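Local coordinates for protein aminoglycoside N(6')acetyltransferase (Legionella pneumophila subsp. pneumophila, PDB 3F5B) that probably transfers an acetyl group to the 6'-amino group of aminoglycosides, as a GNAT-fold acyltransferase, at residues 143-148 with 166-171. Numbering follows the deposited sequence.
Sequences HVYKKA and YKMKLC. With CHX (cyclohexane), chain D; EDO (1,2-ethanediol), chain I.
In the C-terminal half of this GNAT acetyltransferase fold, helix 139-148 packs on strand 164-171 of the mixed sheet, and here Tyr145 and Lys146 of the helix meet selenomethionine Met168 of the strand. The two segments run in nearly the same direction, their axes 23° apart and 9.5 Å at closest approach. No hydrogen bond joins them; the contact is van der Waals packing, mainly of aliphatic groups and the selenomethionine side chain. The Met168 chain bends at its last torsion (chi3 69°), which turns the methyl CE against the helix, 4.0 Å from Tyr145 CB and 3.7 Å from Lys146 CG. Met168 crosses both side chains at about a right angle, with SE at the Tyr145 ring edge, near its plane. Ile132, on the adjacent strand 129-132, touches both Tyr145 and Met168. Farther along, Leu170 CD1 lies 4.1 Å from Ala148 O, a carbonyl hydrogen-bonded to His117 NE2. Beyond Met168 the Tyr145 ring points away from this strand, its hydroxyl end lining the cyclohexane pocket with Phe100, Ile132 and Pro134. There Tyr145 OH sits 3.2 Å from cyclohexane C4 and accepts a weak hydrogen bond from O2 of 1,2-ethanediol, probably from the crystallisation liquor, 3.0 Å away.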
loop_
_atom_site.group_PDB
_atom_site.type_symbol
_atom_site.label_atom_id
_atom_site.label_comp_id
_atom_site.label_asym_id
_atom_site.label_seq_id
_atom_site.Cartn_x
_atom_site.Cartn_y
_atom_site.Cartn_z
ATOM N N HIS A 143 12.072 6.692 -1.953
ATOM C CA HIS A 143 12.394 7.082 -3.323
ATOM C C HIS A 143 11.290 6.693 -4.328
ATOM O O HIS A 143 10.835 7.508 -5.146
ATOM C CB HIS A 143 13.731 6.463 -3.747
ATOM C CG HIS A 143 14.113 6.804 -5.149
ATOM N ND1 HIS A 143 14.767 7.972 -5.473
ATOM C CD2 HIS A 143 13.881 6.164 -6.318
ATOM C CE1 HIS A 143 14.956 8.018 -6.780
ATOM N NE2 HIS A 143 14.425 6.936 -7.315
ATOM N N VAL A 144 10.874 5.440 -4.275
ATOM C CA VAL A 144 9.734 4.996 -5.107
ATOM C C VAL A 144 8.477 5.821 -4.834
ATOM O O VAL A 144 7.805 6.258 -5.758
ATOM C CB VAL A 144 9.452 3.498 -4.877
ATOM C CG1 VAL A 144 8.113 3.098 -5.446
ATOM C CG2 VAL A 144 10.625 2.642 -5.414
ATOM N N TYR A 145 8.138 6.055 -3.574
ATOM C CA TYR A 145 6.885 6.792 -3.323
ATOM C C TYR A 145 7.010 8.213 -3.843
ATOM O O TYR A 145 6.068 8.746 -4.421
ATOM C CB TYR A 145 6.495 6.786 -1.837
ATOM C CG TYR A 145 6.375 5.392 -1.272
ATOM C CD1 TYR A 145 6.104 4.306 -2.107
ATOM C CD2 TYR A 145 6.543 5.158 0.082
ATOM C CE1 TYR A 145 5.999 3.029 -1.611
ATOM C CE2 TYR A 145 6.426 3.867 0.595
ATOM C CZ TYR A 145 6.163 2.820 -0.261
ATOM O OH TYR A 145 6.048 1.552 0.214
ATOM N N LYS A 146 8.180 8.840 -3.659
ATOM C CA LYS A 146 8.388 10.169 -4.241
ATOM C C LYS A 146 8.214 10.139 -5.770
ATOM O O LYS A 146 7.612 11.056 -6.344
ATOM C CB LYS A 146 9.764 10.766 -3.882
ATOM C CG LYS A 146 9.848 11.328 -2.457
ATOM C CD LYS A 146 10.994 12.317 -2.297
ATOM C CE LYS A 146 12.223 11.626 -1.808
ATOM N NZ LYS A 146 13.251 12.639 -1.479
ATOM N N LYS A 147 8.768 9.118 -6.419
ATOM C CA LYS A 147 8.615 8.913 -7.869
ATOM C C LYS A 147 7.146 8.814 -8.282
ATOM O O LYS A 147 6.783 9.265 -9.353
ATOM C CB LYS A 147 9.305 7.616 -8.307
ATOM C CG LYS A 147 10.514 7.768 -9.198
ATOM C CD LYS A 147 11.063 6.390 -9.648
ATOM C CE LYS A 147 10.715 6.012 -11.097
ATOM N NZ LYS A 147 11.433 6.862 -12.114
ATOM N N ALA A 148 6.332 8.195 -7.419
ATOM C CA ALA A 148 4.907 8.011 -7.644
ATOM C C ALA A 148 4.131 9.297 -7.412
ATOM O O ALA A 148 2.960 9.386 -7.772
ATOM C CB ALA A 148 4.357 6.862 -6.757
ATOM N N TYR A 166 8.339 8.807 7.812
ATOM C CA TYR A 166 7.743 9.948 7.135
ATOM C C TYR A 166 6.236 9.724 7.035
ATOM O O TYR A 166 5.797 8.604 6.890
ATOM C CB TYR A 166 8.264 10.052 5.703
ATOM C CG TYR A 166 9.671 10.617 5.555
ATOM C CD1 TYR A 166 10.036 11.801 6.191
ATOM C CD2 TYR A 166 10.614 9.978 4.739
ATOM C CE1 TYR A 166 11.331 12.350 6.038
ATOM C CE2 TYR A 166 11.930 10.506 4.562
ATOM C CZ TYR A 166 12.262 11.687 5.215
ATOM O OH TYR A 166 13.504 12.204 5.070
ATOM N N LYS A 167 5.468 10.803 7.084
ATOM C CA LYS A 167 4.094 10.774 6.651
ATOM C C LYS A 167 4.130 11.365 5.244
ATOM O O LYS A 167 4.681 12.459 5.050
ATOM C CB LYS A 167 3.250 11.634 7.582
ATOM C CG LYS A 167 1.899 11.028 7.901
ATOM C CD LYS A 167 0.970 12.001 8.629
ATOM C CE LYS A 167 -0.459 11.493 8.571
ATOM N NZ LYS A 167 -1.404 12.643 8.315
HETATM N N MSE A 168 3.589 10.640 4.260
HETATM C CA MSE A 168 3.643 11.083 2.859
HETATM C C MSE A 168 2.239 11.091 2.294
HETATM O O MSE A 168 1.423 10.266 2.684
HETATM C CB MSE A 168 4.546 10.165 2.030
HETATM C CG MSE A 168 5.963 10.058 2.603
HETATM SE SE MSE A 168 7.204 8.983 1.596
HETATM C CE MSE A 168 7.386 10.129 0.081
ATOM N N LYS A 169 1.967 12.012 1.377
ATOM C CA LYS A 169 0.610 12.243 0.915
ATOM C C LYS A 169 0.594 12.373 -0.608
ATOM O O LYS A 169 1.519 12.978 -1.206
ATOM C CB LYS A 169 0.049 13.509 1.593
ATOM C CG LYS A 169 -1.305 13.996 1.080
ATOM C CD LYS A 169 -1.676 15.397 1.623
ATOM C CE LYS A 169 -1.078 16.506 0.773
ATOM N NZ LYS A 169 -1.249 17.933 1.309
ATOM N N LEU A 170 -0.432 11.780 -1.223
ATOM C CA LEU A 170 -0.650 11.889 -2.670
ATOM C C LEU A 170 -2.052 12.405 -2.966
ATOM O O LEU A 170 -3.022 11.913 -2.396
ATOM C CB LEU A 170 -0.425 10.534 -3.350
ATOM C CG LEU A 170 -0.695 10.399 -4.854
ATOM C CD1 LEU A 170 0.139 11.379 -5.652
ATOM C CD2 LEU A 170 -0.399 8.981 -5.291
ATOM N N CYS A 171 -2.141 13.382 -3.866
ATOM C CA CYS A 171 -3.428 13.908 -4.304
ATOM C C CYS A 171 -3.948 13.142 -5.523
ATOM O O CYS A 171 -3.378 13.233 -6.611
ATOM C CB CYS A 171 -3.323 15.403 -4.596
ATOM S SG CYS A 171 -4.765 16.073 -5.410
HETATM C C1 CHX D . 6.648 -0.786 4.630
HETATM C C2 CHX D . 5.710 -1.364 3.567
HETATM C C3 CHX D . 4.408 -0.560 3.467
HETATM C C4 CHX D . 4.669 0.865 2.964
HETATM C C5 CHX D . 6.036 1.418 3.411
HETATM C C6 CHX D . 6.601 0.754 4.683
HETATM C C1 EDO I . 9.897 0.189 -2.332
HETATM O O1 EDO I . 11.157 -0.507 -2.463
HETATM C C2 EDO I . 8.739 -0.804 -2.259
HETATM O O2 EDO I . 7.825 -0.485 -1.193
#